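Local coordinates for extracellular ligand-binding receptor (Rhodopseudomonas palustris, PDB 4F06), which binds p-hydroxybenzoate, a lignin-derived aromatic acid, and probably serves as the solute-binding component of an ABC transporter that takes up such compounds, at residues A[262-265]-A[266-269]; A[21-24]-A[25-29]; A[313-316]-A[317-320]; A[234-237]-A[238-241]. All blocks are in the same frame, centred on the assembly; numbering follows the deposited sequence.

Contact 1: residues A[262-265]-A[266-269]; sequences PENK and AFLA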
loop_
_atom_site.group_PDB
_atom_site.type_symbol
_atom_site.label_atom_id
_atom_site.label_comp_id
_atom_site.label_asym_id
_atom_site.label_seq_id
_atom_site.Cartn_x
_atom_site.Cartn_y
_atom_site.Cartn_z
ATOM N N PRO A 262 4.303 2.647 20.824
ATOM C CA PRO A 262 5.754 2.763 21.013
ATOM C C PRO A 262 6.526 2.334 19.774
ATOM O O PRO A 262 7.575 2.900 19.461
ATOM C CB PRO A 262 6.034 1.796 22.181
ATOM C CG PRO A 262 4.739 1.698 22.906
ATOM C CD PRO A 262 3.640 1.886 21.908
ATOM N N GLU A 263 6.058 1.289 19.096
ATOM C CA GLU A 263 6.797 0.819 17.937
ATOM C C GLU A 263 6.771 1.837 16.806
ATOM O O GLU A 263 7.759 1.992 16.089
ATOM C CB GLU A 263 6.263 -0.537 17.459
ATOM C CG GLU A 263 7.063 -1.132 16.328
ATOM C CD GLU A 263 8.558 -1.230 16.618
ATOM O OE1 GLU A 263 8.935 -1.303 17.800
ATOM O OE2 GLU A 263 9.336 -1.215 15.622
ATOM N N ASN A 264 5.643 2.526 16.612
ATOM C CA ASN A 264 5.637 3.560 15.582
ATOM C C ASN A 264 6.530 4.744 15.972
ATOM O O ASN A 264 7.244 5.260 15.123
ATOM C CB ASN A 264 4.227 4.031 15.248
ATOM C CG ASN A 264 4.220 4.861 13.974
ATOM O OD1 ASN A 264 4.883 4.484 12.978
ATOM N ND2 ASN A 264 3.518 5.983 13.984
ATOM N N LYS A 265 6.527 5.135 17.247
ATOM C CA LYS A 265 7.411 6.236 17.666
ATOM C C LYS A 265 8.868 5.854 17.426
ATOM O O LYS A 265 9.675 6.683 16.948
ATOM C CB LYS A 265 7.144 6.543 19.132
ATOM C CG LYS A 265 5.773 7.164 19.363
ATOM C CD LYS A 265 5.507 7.307 20.867
ATOM C CE LYS A 265 4.367 8.251 21.217
ATOM N NZ LYS A 265 3.185 7.655 20.635
ATOM N N ALA A 266 9.231 4.602 17.710
ATOM C CA ALA A 266 10.588 4.161 17.489
ATOM C C ALA A 266 10.922 4.144 15.985
ATOM O O ALA A 266 12.000 4.546 15.583
ATOM C CB ALA A 266 10.764 2.769 18.100
ATOM N N PHE A 267 9.982 3.692 15.165
ATOM C CA PHE A 267 10.173 3.651 13.709
ATOM C C PHE A 267 10.378 5.051 13.167
ATOM O O PHE A 267 11.274 5.242 12.341
ATOM C CB PHE A 267 8.894 3.042 13.108
ATOM C CG PHE A 267 8.810 3.043 11.587
ATOM C CD1 PHE A 267 9.809 2.430 10.795
ATOM C CD2 PHE A 267 7.703 3.618 10.955
ATOM C CE1 PHE A 267 9.708 2.405 9.415
ATOM C CE2 PHE A 267 7.592 3.569 9.577
ATOM C CZ PHE A 267 8.594 2.998 8.803
ATOM N N LEU A 268 9.588 6.043 13.608
ATOM C CA LEU A 268 9.782 7.404 13.113
ATOM C C LEU A 268 11.162 7.924 13.516
ATOM O O LEU A 268 11.841 8.599 12.720
ATOM C CB LEU A 268 8.666 8.291 13.663
ATOM C CG LEU A 268 7.254 7.950 13.134
ATOM C CD1 LEU A 268 6.227 8.891 13.734
ATOM C CD2 LEU A 268 7.135 7.926 11.604
ATOM N N ALA A 269 11.608 7.626 14.736
ATOM C CA ALA A 269 12.955 8.032 15.145
ATOM C C ALA A 269 14.019 7.385 14.257
ATOM O O ALA A 269 15.016 8.023 13.889
ATOM C CB ALA A 269 13.163 7.674 16.616
#
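Asn-264 lays its carboxamide beside the ring of Phe-267, one helical turn on: OD1 stands at the ring edge, near its plane, 3.6 Å from CD2, and the amide is turned 36° from the ring. The two residues lie in the opening turns of helix 262-273 of this periplasmic-binding-protein fold. The other limb of the same amide turns to the next residue, ND2 lying 4.0 Å from Leu-268 CD1. With CG anti to the backbone N (chi1 -167°), Asn-264 can reach both neighbours while its polar atoms are buried and taken up elsewhere: OD1 is hydrogen-bonded to the hydroxyl of Tyr-255, and ND2 to the carbonyls of Val-257 and His-259. Three bonds thus fix the rotation of the amide. The Phe-267 ring meets Tyr-289 of helix 283-301 edge-to-face and packs on Ser-285 and Val-286. On the exposed side, Lys-265 bends at its last torsion and forms a salt bridge with Asp-260. Backbone bonds tie the two turns together, among them Phe-267 N to Glu-263 O at 2.9 Å and Ala-269 N to Lys-265 O at 3.1 Å. Asn-264 O accepts Leu-268 N at 2.9 Å, and Leu-268 CG sits 3.3 Å from that same oxygen.

Contact 2: residues A[21-24]-A[25-29]; sequences FGKN and YKMGI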
loop_
_atom_site.group_PDB
_atom_site.type_symbol
_atom_site.label_atom_id
_atom_site.label_comp_id
_atom_site.label_asym_id
_atom_site.label_seq_id
_atom_site.Cartn_x
_atom_site.Cartn_y
_atom_site.Cartn_z
ATOM N N PHE A 21 7.405 7.516 -3.389
ATOM C CA PHE A 21 7.029 6.176 -2.925
ATOM C C PHE A 21 8.175 5.187 -2.997
ATOM O O PHE A 21 8.276 4.287 -2.122
ATOM C CB PHE A 21 5.781 5.681 -3.639
ATOM C CG PHE A 21 4.644 6.617 -3.380
ATOM C CD1 PHE A 21 3.982 6.571 -2.146
ATOM C CD2 PHE A 21 4.310 7.626 -4.308
ATOM C CE1 PHE A 21 2.990 7.510 -1.860
ATOM C CE2 PHE A 21 3.308 8.565 -3.999
ATOM C CZ PHE A 21 2.664 8.499 -2.773
ATOM N N GLY A 22 9.032 5.290 -4.011
ATOM C CA GLY A 22 10.227 4.440 -4.065
ATOM C C GLY A 22 11.303 4.918 -3.116
ATOM O O GLY A 22 11.992 4.090 -2.472
ATOM N N LYS A 23 11.465 6.239 -2.996
ATOM C CA LYS A 23 12.372 6.775 -1.979
ATOM C C LYS A 23 11.979 6.228 -0.595
ATOM O O LYS A 23 12.854 5.918 0.215
ATOM C CB LYS A 23 12.323 8.303 -1.949
ATOM C CG LYS A 23 13.272 8.977 -0.966
ATOM C CD LYS A 23 13.124 10.514 -0.999
ATOM C CE LYS A 23 14.064 11.252 -0.068
ATOM N NZ LYS A 23 13.892 12.712 -0.294
ATOM N N ASN A 24 10.679 6.116 -0.334
ATOM C CA ASN A 24 10.225 5.554 0.943
ATOM C C ASN A 24 10.600 4.092 1.151
ATOM O O ASN A 24 10.782 3.681 2.275
ATOM C CB ASN A 24 8.725 5.739 1.124
ATOM C CG ASN A 24 8.360 6.981 1.919
ATOM O OD1 ASN A 24 8.166 6.919 3.142
ATOM N ND2 ASN A 24 8.337 8.134 1.266
ATOM N N TYR A 25 10.728 3.296 0.068
ATOM C CA TYR A 25 11.259 1.919 0.279
ATOM C C TYR A 25 12.688 2.024 0.847
ATOM O O TYR A 25 13.022 1.326 1.816
ATOM C CB TYR A 25 11.369 1.142 -1.036
ATOM C CG TYR A 25 10.077 0.702 -1.667
ATOM C CD1 TYR A 25 8.882 0.543 -0.958
ATOM C CD2 TYR A 25 10.090 0.393 -3.054
ATOM C CE1 TYR A 25 7.747 0.065 -1.607
ATOM C CE2 TYR A 25 8.961 -0.096 -3.682
ATOM C CZ TYR A 25 7.787 -0.203 -2.968
ATOM O OH TYR A 25 6.633 -0.698 -3.576
ATOM N N LYS A 26 13.529 2.879 0.269
ATOM C CA LYS A 26 14.891 3.090 0.756
ATOM C C LYS A 26 14.882 3.636 2.177
ATOM O O LYS A 26 15.691 3.195 3.019
ATOM C CB LYS A 26 15.616 4.067 -0.173
ATOM C CG LYS A 26 17.091 4.206 0.173
ATOM C CD LYS A 26 17.791 5.098 -0.840
ATOM C CE LYS A 26 18.043 4.364 -2.150
ATOM N NZ LYS A 26 18.886 5.118 -3.095
HETATM N N MSE A 27 13.977 4.588 2.463
HETATM C CA MSE A 27 13.879 5.116 3.844
HETATM C C MSE A 27 13.537 4.024 4.850
HETATM O O MSE A 27 14.109 3.949 5.937
HETATM C CB MSE A 27 12.821 6.214 3.899
HETATM C CG MSE A 27 13.235 7.452 3.151
HETATM SE SE MSE A 27 11.781 8.647 2.732
HETATM C CE MSE A 27 10.867 8.681 4.254
ATOM N N GLY A 28 12.575 3.187 4.512
ATOM C CA GLY A 28 12.113 2.119 5.434
ATOM C C GLY A 28 13.199 1.060 5.617
ATOM O O GLY A 28 13.439 0.611 6.759
ATOM N N ILE A 29 13.867 0.665 4.532
ATOM C CA ILE A 29 14.997 -0.273 4.644
ATOM C C ILE A 29 16.138 0.354 5.441
ATOM O O ILE A 29 16.720 -0.307 6.337
ATOM C CB ILE A 29 15.442 -0.702 3.259
ATOM C CG1 ILE A 29 14.345 -1.659 2.670
ATOM C CG2 ILE A 29 16.815 -1.385 3.307
ATOM C CD1 ILE A 29 14.427 -1.805 1.155
#
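Tyr-25 begins the second turn with its ring beneath the carbonyl of Phe-21, whose O stands 3.9 Å above one ring face, offset toward the rim. Its backbone N is shared weakly between Phe-21 O and Gly-22 O, the latter at 2.9 Å, and Phe-21 O is also hydrogen-bonded to Thr-284 OG1. Lys-26 follows with another weak bond from its N to Gly-22 O, while its chain, in the conformer described, leads off to a cation-pi contact with Tyr-49. Next comes Met-27, a selenomethionine, in helix 19-36, the connection of the beta-alpha-beta crossover between parallel strands 5-12 and 43-51. Its chain bends at the selenium (chi3 44°), bringing CE to 3.4 Å from Asn-24 OD1 and SE to 3.8 Å from Asn-24 ND2; Lys-23 CG touches SE at 4.0 Å. The Asn-24 amide is held by three bonds, OD1 accepting Thr-282 N and ND2 giving to the carbonyls of Leu-20 and Glu-280. With an alanine here, the backbone groups of Thr-282, Leu-20 and Glu-280 would probably lose their partner, and a gap would open beside Met-27 CE and SE where the amide lay. Gly-28 N reaches Asn-24 O at 2.9 Å.

Contact 3: residues A[313-316]-A[317-320]; sequences AAVK and GMKW. With SO4 (sulfate ion), chain G.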
loop_
_atom_site.group_PDB
_atom_site.type_symbol
_atom_site.label_atom_id
_atom_site.label_comp_id
_atom_site.label_asym_id
_atom_site.label_seq_id
_atom_site.Cartn_x
_atom_site.Cartn_y
_atom_site.Cartn_z
ATOM N N ALA A 313 8.619 -20.999 3.838
ATOM C CA ALA A 313 8.016 -21.717 4.953
ATOM C C ALA A 313 8.309 -20.989 6.268
ATOM O O ALA A 313 7.479 -21.018 7.179
ATOM C CB ALA A 313 8.549 -23.132 4.988
ATOM N N ALA A 314 9.481 -20.354 6.363
ATOM C CA ALA A 314 9.861 -19.701 7.607
ATOM C C ALA A 314 9.042 -18.456 7.911
ATOM O O ALA A 314 8.886 -18.113 9.078
ATOM C CB ALA A 314 11.331 -19.315 7.514
ATOM N N VAL A 315 8.546 -17.760 6.881
ATOM C CA VAL A 315 7.762 -16.543 7.143
ATOM C C VAL A 315 6.272 -16.793 7.258
ATOM O O VAL A 315 5.580 -15.996 7.869
ATOM C CB VAL A 315 8.058 -15.404 6.164
ATOM C CG1 VAL A 315 9.551 -15.050 6.255
ATOM C CG2 VAL A 315 7.622 -15.773 4.750
ATOM N N LYS A 316 5.777 -17.895 6.692
ATOM C CA LYS A 316 4.368 -18.226 6.872
ATOM C C LYS A 316 4.040 -18.383 8.341
ATOM O O LYS A 316 4.745 -19.097 9.059
ATOM C CB LYS A 316 4.062 -19.515 6.140
ATOM C CG LYS A 316 3.965 -19.360 4.610
ATOM C CD LYS A 316 3.611 -20.725 3.993
ATOM C CE LYS A 316 3.416 -20.575 2.483
ATOM N NZ LYS A 316 3.229 -21.926 1.857
ATOM N N GLY A 317 3.002 -17.680 8.790
ATOM C CA GLY A 317 2.573 -17.770 10.180
ATOM C C GLY A 317 3.289 -16.854 11.136
ATOM O O GLY A 317 2.908 -16.808 12.300
HETATM N N MSE A 318 4.305 -16.136 10.677
HETATM C CA MSE A 318 5.061 -15.260 11.558
HETATM C C MSE A 318 4.133 -14.173 12.077
HETATM O O MSE A 318 3.348 -13.622 11.314
HETATM C CB MSE A 318 6.171 -14.583 10.758
HETATM C CG MSE A 318 7.337 -14.158 11.561
HETATM SE SE MSE A 318 8.774 -13.875 10.206
HETATM C CE MSE A 318 8.682 -12.020 10.609
ATOM N N LYS A 319 4.236 -13.874 13.363
ATOM C CA LYS A 319 3.452 -12.798 14.027
ATOM C C LYS A 319 4.427 -11.830 14.694
ATOM O O LYS A 319 5.410 -12.271 15.309
ATOM C CB LYS A 319 2.544 -13.387 15.088
ATOM C CG LYS A 319 1.550 -14.425 14.641
ATOM C CD LYS A 319 0.640 -14.934 15.773
ATOM C CE LYS A 319 -0.277 -16.025 15.225
ATOM N NZ LYS A 319 -1.425 -16.302 16.129
ATOM N N TRP A 320 4.164 -10.524 14.594
ATOM C CA TRP A 320 5.022 -9.552 15.270
ATOM C C TRP A 320 4.285 -8.238 15.416
ATOM O O TRP A 320 3.160 -8.087 14.925
ATOM C CB TRP A 320 6.385 -9.395 14.543
ATOM C CG TRP A 320 6.284 -8.663 13.199
ATOM C CD1 TRP A 320 6.582 -7.326 12.940
ATOM C CD2 TRP A 320 5.855 -9.227 11.908
ATOM N NE1 TRP A 320 6.420 -7.045 11.597
ATOM C CE2 TRP A 320 5.955 -8.158 10.925
ATOM C CE3 TRP A 320 5.387 -10.498 11.484
ATOM C CZ2 TRP A 320 5.609 -8.358 9.594
ATOM C CZ3 TRP A 320 5.046 -10.666 10.139
ATOM C CH2 TRP A 320 5.157 -9.612 9.219
HETATM S S SO4 G . 0.984 -22.048 -1.737
HETATM O O1 SO4 G . 2.186 -21.880 -2.598
HETATM O O2 SO4 G . 0.391 -23.403 -1.871
HETATM O O3 SO4 G . 1.337 -21.833 -0.318
HETATM O O4 SO4 G . -0.091 -21.076 -2.196
#
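Met-318, a selenomethionine, folds back on Val-315 across a type II beta turn that carries the chain from the end of helix 308-315 into strand 319-322. Its N bonds to Val-315 O at 3.1 Å through a nearly straight N-H that comes from well above the carbonyl plane, 47° out of it and not on a lone pair. Its CB rests 3.3 Å from that same oxygen. Gly-317 takes the third position with a positive phi of 86°; a side chain there would collide with Lys-316 O, which explains the glycine. The backbones of Gly-317 and Met-318 both bond to Ile-329, which fastens the turn to strand 327-329. Two conformers of Met-318 are modelled. In the one described, CG anti to the backbone N (chi1 -155°) stands beside the carbonyl carbon and lets SE lie 4.2 Å from Val-315 CG1, while CE lies 3.7 Å above one face of the Trp-320 ring, toward its rim. Met-318 touches a bound p-hydroxybenzoic acid and Leu-294 of helix 283-301, while Val-315 packs on Met-298 of that helix. Lys-316, the first residue to leave helical geometry, points the other way: its chain runs fully extended past Pro-331 to a sulfate, probably from the crystallisation liquor, which Arg-334 also binds. Lys-316 NZ meets O3 of this sulfate at 2.9 Å.

Contact 4: residues A[234-237]-A[238-241]; sequences VTEP and DLPN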
loop_
_atom_site.group_PDB
_atom_site.type_symbol
_atom_site.label_atom_id
_atom_site.label_comp_id
_atom_site.label_asym_id
_atom_site.label_seq_id
_atom_site.Cartn_x
_atom_site.Cartn_y
_atom_site.Cartn_z
ATOM N N VAL A 234 -5.042 9.949 0.515
ATOM C CA VAL A 234 -4.715 11.008 1.462
ATOM C C VAL A 234 -3.384 10.735 2.146
ATOM O O VAL A 234 -3.196 10.991 3.319
ATOM C CB VAL A 234 -5.834 11.254 2.475
ATOM C CG1 VAL A 234 -7.028 11.933 1.806
ATOM C CG2 VAL A 234 -6.255 9.952 3.144
ATOM N N THR A 235 -2.399 10.283 1.390
ATOM C CA THR A 235 -1.080 10.047 1.971
ATOM C C THR A 235 -0.511 11.308 2.592
ATOM O O THR A 235 -0.691 12.430 2.101
ATOM C CB THR A 235 -0.081 9.396 1.025
ATOM O OG1 THR A 235 0.161 10.242 -0.084
ATOM C CG2 THR A 235 -0.597 8.028 0.555
ATOM N N GLU A 236 0.196 11.126 3.718
ATOM C CA GLU A 236 0.590 12.242 4.558
ATOM C C GLU A 236 1.346 13.339 3.815
ATOM O O GLU A 236 1.092 14.520 4.074
ATOM C CB GLU A 236 1.319 11.745 5.816
ATOM C CG GLU A 236 0.363 11.137 6.842
ATOM C CD GLU A 236 0.080 9.660 6.610
ATOM O OE1 GLU A 236 0.491 9.047 5.554
ATOM O OE2 GLU A 236 -0.577 9.087 7.493
ATOM N N PRO A 237 2.326 12.982 2.945
ATOM C CA PRO A 237 3.070 14.095 2.310
ATOM C C PRO A 237 2.239 14.974 1.406
ATOM O O PRO A 237 2.648 16.102 1.125
ATOM C CB PRO A 237 4.167 13.375 1.523
ATOM C CG PRO A 237 4.340 12.085 2.322
ATOM C CD PRO A 237 2.942 11.679 2.685
ATOM N N ASP A 238 1.062 14.515 0.992
ATOM C CA ASP A 238 0.176 15.390 0.196
ATOM C C ASP A 238 -0.821 16.145 1.033
ATOM O O ASP A 238 -1.472 17.038 0.504
ATOM C CB ASP A 238 -0.488 14.640 -0.945
ATOM C CG ASP A 238 0.307 14.732 -2.255
ATOM O OD1 ASP A 238 1.125 15.675 -2.447
ATOM O OD2 ASP A 238 0.072 13.895 -3.140
ATOM N N LEU A 239 -0.936 15.855 2.330
ATOM C CA LEU A 239 -1.925 16.592 3.152
ATOM C C LEU A 239 -1.656 18.113 3.098
ATOM O O LEU A 239 -2.599 18.870 2.920
ATOM C CB LEU A 239 -1.997 16.053 4.583
ATOM C CG LEU A 239 -2.606 14.631 4.674
ATOM C CD1 LEU A 239 -2.605 14.213 6.140
ATOM C CD2 LEU A 239 -4.021 14.557 4.105
ATOM N N PRO A 240 -0.391 18.572 3.209
ATOM C CA PRO A 240 -0.182 20.033 3.139
ATOM C C PRO A 240 -0.483 20.611 1.769
ATOM O O PRO A 240 -0.719 21.833 1.644
ATOM C CB PRO A 240 1.317 20.200 3.428
ATOM C CG PRO A 240 1.727 18.971 4.149
ATOM C CD PRO A 240 0.829 17.860 3.630
ATOM N N ASN A 241 -0.448 19.762 0.732
ATOM C CA ASN A 241 -0.771 20.225 -0.627
ATOM C C ASN A 241 -2.237 20.350 -0.877
ATOM O O ASN A 241 -2.635 21.136 -1.716
ATOM C CB ASN A 241 -0.103 19.300 -1.660
ATOM C CG ASN A 241 1.397 19.369 -1.574
ATOM O OD1 ASN A 241 1.941 20.453 -1.296
ATOM N ND2 ASN A 241 2.082 18.279 -1.821
#
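Thr-235 O takes two backbone donors, Asp-238 N at 2.9 Å and, more weakly, Leu-239 N at 3.4 Å. It thereby closes the 3-10 turn that follows strand 226-230 and leads into the short helix 239-242. Leu-239 N has a better partner in Glu-236 O, at 3.0 Å, although the donor sits far above the carbonyl plane, 63° out of it. Pro-240 has no N-H to continue the pattern; its CD comes instead to 3.4 Å from Glu-236 O. The side chain of Leu-239 turns back under the turn. Its CG lies anti to the carbonyl carbon (chi1 -69°), and the branch beyond it sets CD2 3.7 Å from Val-234 O and 4.1 Å from Val-234 CB. Beneath this apolar pair lie Leu-352, Asn-354 and Val-345 of the antiparallel strands 336-348 and 351-363. The Glu-236 carboxylate bonds through OE2 to Val-257 N. Thr-235 and Pro-237 face helix 19-36, where they touch Phe-21 and Leu-20. Asp-238 and Asn-241, three residues apart, are joined by one side-chain bond. Replacing Asp-238 by an alanine would probably leave the Asn-241 amide without its acceptor and free to turn. Asn-241 ND2 meets Asp-238 OD1 at 2.8 Å with an N-H angle of 166°, nearly along the C-O axis of the carboxylate and in the amide's own plane.

Overall arrangement
Contacts 2 and 4 are the pair that touch: Phe-21 CZ lies 4.1 Å from Thr-235 OG1, with contact centres 17 Å apart. Both side chains come within about 6 Å of a bound p-hydroxybenzoic acid, so the two turns meet beside the pocket that Tyr-80, Ala-204 and Met-283 help to line. Contact 3 belongs to a second p-hydroxybenzoic acid site, shared by Met-318 with Arg-293 of helix 283-301, and its centre is about 33 Å from that of contact 4, across the chain's centre. Contact 1 lies about 16 Å from contact 2 and 22 Å from contact 3, centre to centre; helix 283-301 packs against all three.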